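Local coordinates for protein structure-specific endonuclease subunit slx1 (Schizosaccharomyces pombe, PDB 4ZDT) that is the catalytic subunit of the slx1-slx4 structure-specific endonuclease, cutting branched DNA near junctions during repair and recombination, seen here as its zinc-binding RING finger domain, at residues A[22-27]-A[54-59]; A[36-40]-A[63-67]. All coordinates share one frame; numbering follows the deposited sequence.

Contact 1: A[22-27]-A[54-59]; sequences CPFTDC and CTKCKR. With ZN (zinc ion), chain F.
Cys22 and Cys27 meet Cys54 and Cys57 at a single zinc ion, which all four SG atoms bind; the ion lies 2.3 Å from SG of Cys22. With chi1 at 71°, SG of Cys57 sits between its own N and carbonyl carbon, where it meets the zinc and still takes two N-H groups of Arg59. Beside the metal, Arg59 takes Asp26 end-on: NH1 donates to OD1 and NH2 to OD2, the latter pair 2.8 Å apart, each oxygen using its syn lone pair. Carboxylate and guanidinium lie nearly coplanar, 13° apart, so both bonds of the salt bridge run close to straight. NH1 also donates to SG of Cys57, 3.4 Å away, and the backbone N of Arg59 reaches the same sulfur. Elsewhere round the site, the extended chain of Lys56 runs alongside Cys27 and delivers NZ to Cys27 O, 2.8 Å away and in the carbonyl plane. A water donates to Asp26 O and accepts a weak bond from Lys56 NZ, linking the two. Packing completes the join. The Arg59 guanidinium lies flat over one face of the Phe24 ring, planes 6° apart, with CZ 3.9 Å from the ring centroid in a cation-pi stack; CD of Arg59 adds a CH-pi contact over the same face. CB of Cys27 touches CB of Cys57 at 3.7 Å. Four thiolates around one zinc would concentrate negative charge, and the two N-H groups of Arg59 directed at the Cys57 sulfur would be expected to offset part of it. Arg59 thus serves as a second-shell residue, fixed in rotation by carboxylate and ring, in the Cys4 zinc site of this RING finger.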
loop_
_atom_site.group_PDB
_atom_site.type_symbol
_atom_site.label_atom_id
_atom_site.label_comp_id
_atom_site.label_asym_id
_atom_site.label_seq_id
_atom_site.Cartn_x
_atom_site.Cartn_y
_atom_site.Cartn_z
ATOM N N CYS A 22 16.072 -0.440 -2.148
ATOM C CA CYS A 22 16.823 -0.930 -1.011
ATOM C C CYS A 22 17.844 0.148 -0.655
ATOM O O CYS A 22 18.571 0.627 -1.526
ATOM C CB CYS A 22 17.511 -2.240 -1.361
ATOM S SG CYS A 22 18.422 -3.003 0.007
ATOM N N PRO A 23 17.879 0.554 0.629
ATOM C CA PRO A 23 18.703 1.705 1.024
ATOM C C PRO A 23 20.200 1.418 1.033
ATOM O O PRO A 23 20.967 2.337 1.268
ATOM C CB PRO A 23 18.210 2.030 2.460
ATOM C CG PRO A 23 17.743 0.694 3.001
ATOM C CD PRO A 23 17.167 -0.055 1.778
ATOM N N PHE A 24 20.606 0.171 0.802
ATOM C CA PHE A 24 22.024 -0.163 0.776
ATOM C C PHE A 24 22.559 -0.044 -0.662
ATOM O O PHE A 24 22.079 -0.706 -1.570
ATOM C CB PHE A 24 22.292 -1.550 1.383
ATOM C CG PHE A 24 21.982 -1.608 2.868
ATOM C CD1 PHE A 24 20.688 -1.899 3.314
ATOM C CD2 PHE A 24 22.958 -1.283 3.805
ATOM C CE1 PHE A 24 20.388 -1.928 4.713
ATOM C CE2 PHE A 24 22.669 -1.281 5.196
ATOM C CZ PHE A 24 21.379 -1.606 5.638
ATOM N N THR A 25 23.544 0.817 -0.836
ATOM C CA THR A 25 24.125 1.089 -2.158
ATOM C C THR A 25 24.734 -0.179 -2.759
ATOM O O THR A 25 24.753 -0.328 -3.983
ATOM C CB THR A 25 25.124 2.225 -2.088
ATOM O OG1 THR A 25 24.493 3.324 -1.433
ATOM C CG2 THR A 25 25.543 2.694 -3.490
ATOM N N ASP A 26 25.177 -1.113 -1.906
ATOM C CA ASP A 26 25.726 -2.376 -2.398
ATOM C C ASP A 26 24.665 -3.239 -3.055
ATOM O O ASP A 26 24.989 -4.222 -3.706
ATOM C CB ASP A 26 26.508 -3.165 -1.313
ATOM C CG ASP A 26 25.617 -3.694 -0.161
ATOM O OD1 ASP A 26 24.451 -4.098 -0.401
ATOM O OD2 ASP A 26 26.116 -3.755 0.982
ATOM N N CYS A 27 23.398 -2.848 -2.897
ATOM C CA CYS A 27 22.292 -3.612 -3.448
ATOM C C CYS A 27 21.480 -2.746 -4.413
ATOM O O CYS A 27 21.415 -3.042 -5.611
ATOM C CB CYS A 27 21.398 -4.131 -2.318
ATOM S SG CYS A 27 19.900 -4.885 -2.948
ATOM N N CYS A 54 14.457 -8.017 1.156
ATOM C CA CYS A 54 14.872 -7.560 -0.161
ATOM C C CYS A 54 15.258 -8.785 -1.006
ATOM O O CYS A 54 16.088 -9.597 -0.591
ATOM C CB CYS A 54 16.056 -6.603 -0.057
ATOM S SG CYS A 54 16.655 -6.030 -1.681
ATOM N N THR A 55 14.662 -8.927 -2.180
ATOM C CA THR A 55 14.900 -10.146 -2.967
ATOM C C THR A 55 16.328 -10.234 -3.543
ATOM O O THR A 55 16.815 -11.330 -3.866
ATOM C CB THR A 55 13.832 -10.353 -4.060
ATOM O OG1 THR A 55 13.860 -11.717 -4.478
ATOM C CG2 THR A 55 14.085 -9.461 -5.253
ATOM N N LYS A 56 16.986 -9.085 -3.643
ATOM C CA LYS A 56 18.327 -9.002 -4.204
ATOM C C LYS A 56 19.383 -9.289 -3.111
ATOM O O LYS A 56 20.085 -10.300 -3.195
ATOM C CB LYS A 56 18.519 -7.658 -4.940
ATOM C CG LYS A 56 19.818 -7.551 -5.781
ATOM C CD LYS A 56 20.021 -6.159 -6.412
ATOM C CE LYS A 56 21.304 -6.112 -7.292
ATOM N NZ LYS A 56 21.583 -4.757 -7.860
ATOM N N CYS A 57 19.453 -8.465 -2.053
ATOM C CA CYS A 57 20.468 -8.668 -0.996
ATOM C C CYS A 57 20.068 -9.594 0.171
ATOM O O CYS A 57 20.916 -9.964 0.988
ATOM C CB CYS A 57 20.944 -7.325 -0.440
ATOM S SG CYS A 57 19.664 -6.489 0.578
ATOM N N LYS A 58 18.789 -9.959 0.255
ATOM C CA LYS A 58 18.268 -10.824 1.341
ATOM C C LYS A 58 18.241 -10.211 2.736
ATOM O O LYS A 58 17.985 -10.926 3.695
ATOM C CB LYS A 58 19.002 -12.192 1.423
ATOM C CG LYS A 58 19.240 -12.890 0.091
ATOM C CD LYS A 58 17.950 -13.150 -0.673
ATOM C CE LYS A 58 18.240 -14.004 -1.902
ATOM N NZ LYS A 58 17.043 -14.107 -2.769
ATOM N N ARG A 59 18.514 -8.918 2.883
ATOM C CA ARG A 59 18.342 -8.285 4.201
ATOM C C ARG A 59 16.841 -8.184 4.508
ATOM O O ARG A 59 16.034 -8.061 3.584
ATOM C CB ARG A 59 18.957 -6.889 4.235
ATOM C CG ARG A 59 20.498 -6.831 4.117
ATOM C CD ARG A 59 20.919 -5.367 4.001
ATOM N NE ARG A 59 22.369 -5.118 3.997
ATOM C CZ ARG A 59 23.100 -4.940 2.900
ATOM N NH1 ARG A 59 22.539 -5.029 1.683
ATOM N NH2 ARG A 59 24.402 -4.688 3.012
HETATM ZN ZN ZN F . 18.668 -5.054 -0.941
HETATM O O HOH W 1 24.257 -5.154 -6.115
#

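Contact 2: A[36-40]-A[63-67]; sequences LASSF and WREFL
Ala37 on the helix and Trp63 in the 3-10 turn 63-66 bring their backbones to 8.2 Å between CA atoms, and Leu36 faces Phe66 at 9.2 Å by the same measure, a separation bridged by side chains. Phe40, Trp63 and Phe66 form an aromatic cluster, with Leu36 fitted against it. Phe40 points the edge of its ring toward the face of Phe66 in an offset edge-to-face pair, planes at 63°, and CE2 of Phe40 comes within 3.5 Å of CE2 of Phe66. Another rim atom, CD2 of Phe40, meets CE3 of Trp63 at 3.7 Å, near the plane of the indole. The CD2 methyl of Leu36 sits over one face of Phe66, 4.0 Å from the ring centroid, a CH-pi contact; CG of Leu36 packs on CZ3 of Trp63. With CG anti to the backbone N (chi1 180°), Trp63 sends its six-membered ring toward the helix, where CH2 lies 3.7 Å from both N and CB of Ala37. The indole NE1 is satisfied across the subunit boundary by the backbone O of Leu29 of slx4, a chain that also packs on Ala37. Were the indole of Trp63 cut back to an alanine, a gap would probably be left beside Leu36, Ala37 and Phe40, and the slx4 carbonyl of Leu29 would lose its indole donor. The side chains meet one another through carbon atoms alone, and the contact lies in the hydrophobic core of the RING domain. It joins the end of helix 33-40 to the turn that follows strand 60-62, while Leu48 and Pro49, from the loop before strand 51-53, line the indole and Trp63 pairs with Ile50 through its backbone.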
loop_
_atom_site.group_PDB
_atom_site.type_symbol
_atom_site.label_atom_id
_atom_site.label_comp_id
_atom_site.label_asym_id
_atom_site.label_seq_id
_atom_site.Cartn_x
_atom_site.Cartn_y
_atom_site.Cartn_z
ATOM N N LEU A 36 6.590 -4.095 -4.808
ATOM C CA LEU A 36 7.298 -4.497 -3.592
ATOM C C LEU A 36 6.315 -4.782 -2.453
ATOM O O LEU A 36 6.431 -5.789 -1.771
ATOM C CB LEU A 36 8.302 -3.406 -3.155
ATOM C CG LEU A 36 9.314 -3.807 -2.072
ATOM C CD1 LEU A 36 10.184 -4.976 -2.526
ATOM C CD2 LEU A 36 10.203 -2.629 -1.666
ATOM N N ALA A 37 5.354 -3.887 -2.241
ATOM C CA ALA A 37 4.400 -4.086 -1.155
ATOM C C ALA A 37 3.664 -5.417 -1.323
ATOM O O ALA A 37 3.583 -6.229 -0.388
ATOM C CB ALA A 37 3.418 -2.916 -1.080
ATOM N N SER A 38 3.148 -5.651 -2.536
ATOM C CA SER A 38 2.457 -6.911 -2.843
ATOM C C SER A 38 3.351 -8.146 -2.508
ATOM O O SER A 38 2.877 -9.128 -1.898
ATOM C CB SER A 38 1.964 -6.891 -4.299
ATOM O OG SER A 38 1.274 -8.076 -4.596
ATOM N N SER A 39 4.649 -8.064 -2.821
ATOM C CA SER A 39 5.569 -9.179 -2.534
ATOM C C SER A 39 5.802 -9.392 -1.034
ATOM O O SER A 39 6.182 -10.470 -0.619
ATOM C CB SER A 39 6.917 -8.987 -3.246
ATOM O OG SER A 39 7.683 -7.962 -2.628
ATOM N N PHE A 40 5.591 -8.350 -0.241
ATOM C CA PHE A 40 5.828 -8.388 1.203
ATOM C C PHE A 40 4.592 -8.833 1.998
ATOM O O PHE A 40 4.734 -9.371 3.101
ATOM C CB PHE A 40 6.244 -7.008 1.701
ATOM C CG PHE A 40 7.684 -6.633 1.405
ATOM C CD1 PHE A 40 8.511 -7.445 0.638
ATOM C CD2 PHE A 40 8.201 -5.442 1.898
ATOM C CE1 PHE A 40 9.855 -7.086 0.386
ATOM C CE2 PHE A 40 9.541 -5.071 1.652
ATOM C CZ PHE A 40 10.362 -5.906 0.873
ATOM N N TRP A 63 9.380 -1.556 6.199
ATOM C CA TRP A 63 8.829 -0.936 4.999
ATOM C C TRP A 63 9.440 0.424 4.744
ATOM O O TRP A 63 9.819 0.753 3.618
ATOM C CB TRP A 63 7.290 -0.820 5.107
ATOM C CG TRP A 63 6.674 -0.172 3.889
ATOM C CD1 TRP A 63 6.019 1.032 3.827
ATOM C CD2 TRP A 63 6.725 -0.669 2.546
ATOM N NE1 TRP A 63 5.633 1.301 2.523
ATOM C CE2 TRP A 63 6.052 0.268 1.722
ATOM C CE3 TRP A 63 7.266 -1.823 1.960
ATOM C CZ2 TRP A 63 5.917 0.089 0.339
ATOM C CZ3 TRP A 63 7.111 -2.006 0.568
ATOM C CH2 TRP A 63 6.448 -1.052 -0.215
ATOM N N ARG A 64 9.530 1.231 5.795
ATOM C CA ARG A 64 10.032 2.598 5.678
ATOM C C ARG A 64 11.407 2.673 5.014
ATOM O O ARG A 64 11.683 3.594 4.245
ATOM C CB ARG A 64 10.080 3.268 7.053
ATOM C CG ARG A 64 9.982 4.785 7.007
ATOM C CD ARG A 64 9.770 5.366 8.396
ATOM N NE ARG A 64 8.368 5.314 8.808
ATOM C CZ ARG A 64 7.442 6.185 8.420
ATOM N NH1 ARG A 64 7.767 7.184 7.612
ATOM N NH2 ARG A 64 6.191 6.058 8.841
ATOM N N GLU A 65 12.263 1.705 5.318
ATOM C CA GLU A 65 13.626 1.696 4.804
ATOM C C GLU A 65 13.672 1.760 3.278
ATOM O O GLU A 65 14.652 2.233 2.704
ATOM C CB GLU A 65 14.375 0.456 5.298
ATOM C CG GLU A 65 15.134 0.666 6.599
ATOM C CD GLU A 65 14.274 0.417 7.821
ATOM O OE1 GLU A 65 13.914 -0.753 8.068
ATOM O OE2 GLU A 65 13.957 1.391 8.536
ATOM N N PHE A 66 12.616 1.285 2.623
ATOM C CA PHE A 66 12.587 1.279 1.156
ATOM C C PHE A 66 12.120 2.602 0.564
ATOM O O PHE A 66 12.109 2.781 -0.664
ATOM C CB PHE A 66 11.750 0.101 0.647
ATOM C CG PHE A 66 12.309 -1.236 1.034
ATOM C CD1 PHE A 66 13.300 -1.837 0.253
ATOM C CD2 PHE A 66 11.831 -1.910 2.167
ATOM C CE1 PHE A 66 13.813 -3.080 0.604
ATOM C CE2 PHE A 66 12.341 -3.150 2.524
ATOM C CZ PHE A 66 13.345 -3.734 1.734
ATOM N N LEU A 67 11.807 3.565 1.434
ATOM C CA LEU A 67 11.231 4.828 0.980
ATOM C C LEU A 67 12.208 6.006 0.947
ATOM O O LEU A 67 11.775 7.146 1.119
ATOM C CB LEU A 67 10.003 5.192 1.861
ATOM C CG LEU A 67 8.884 4.149 2.021
ATOM C CD1 LEU A 67 7.773 4.630 2.937
ATOM C CD2 LEU A 67 8.309 3.741 0.665
#

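How the contacts relate
From the N terminus, the chain passes 22-27, in the loop between strands 20-21 and 30-31, then helix segment 36-40, then 54-59, in the turn between strands 51-53 and 60-62, and last 63-67. The contacts therefore cross: contact 1 closes a loop from 27 to 54 that contains the helix, and contact 2 closes one from 40 to 63 that contains 54-59. The zinc ligands interleave in the RING cross-brace: Cys6, Cys9, His32 and Cys35 hold the other ion, and the cysteine pairs of contact 1 fall between and after them. The two contacts also touch directly: Phe66 packs on Cys22 and Cys54, and Pro23 lies against Glu65, tying metal site to apolar core.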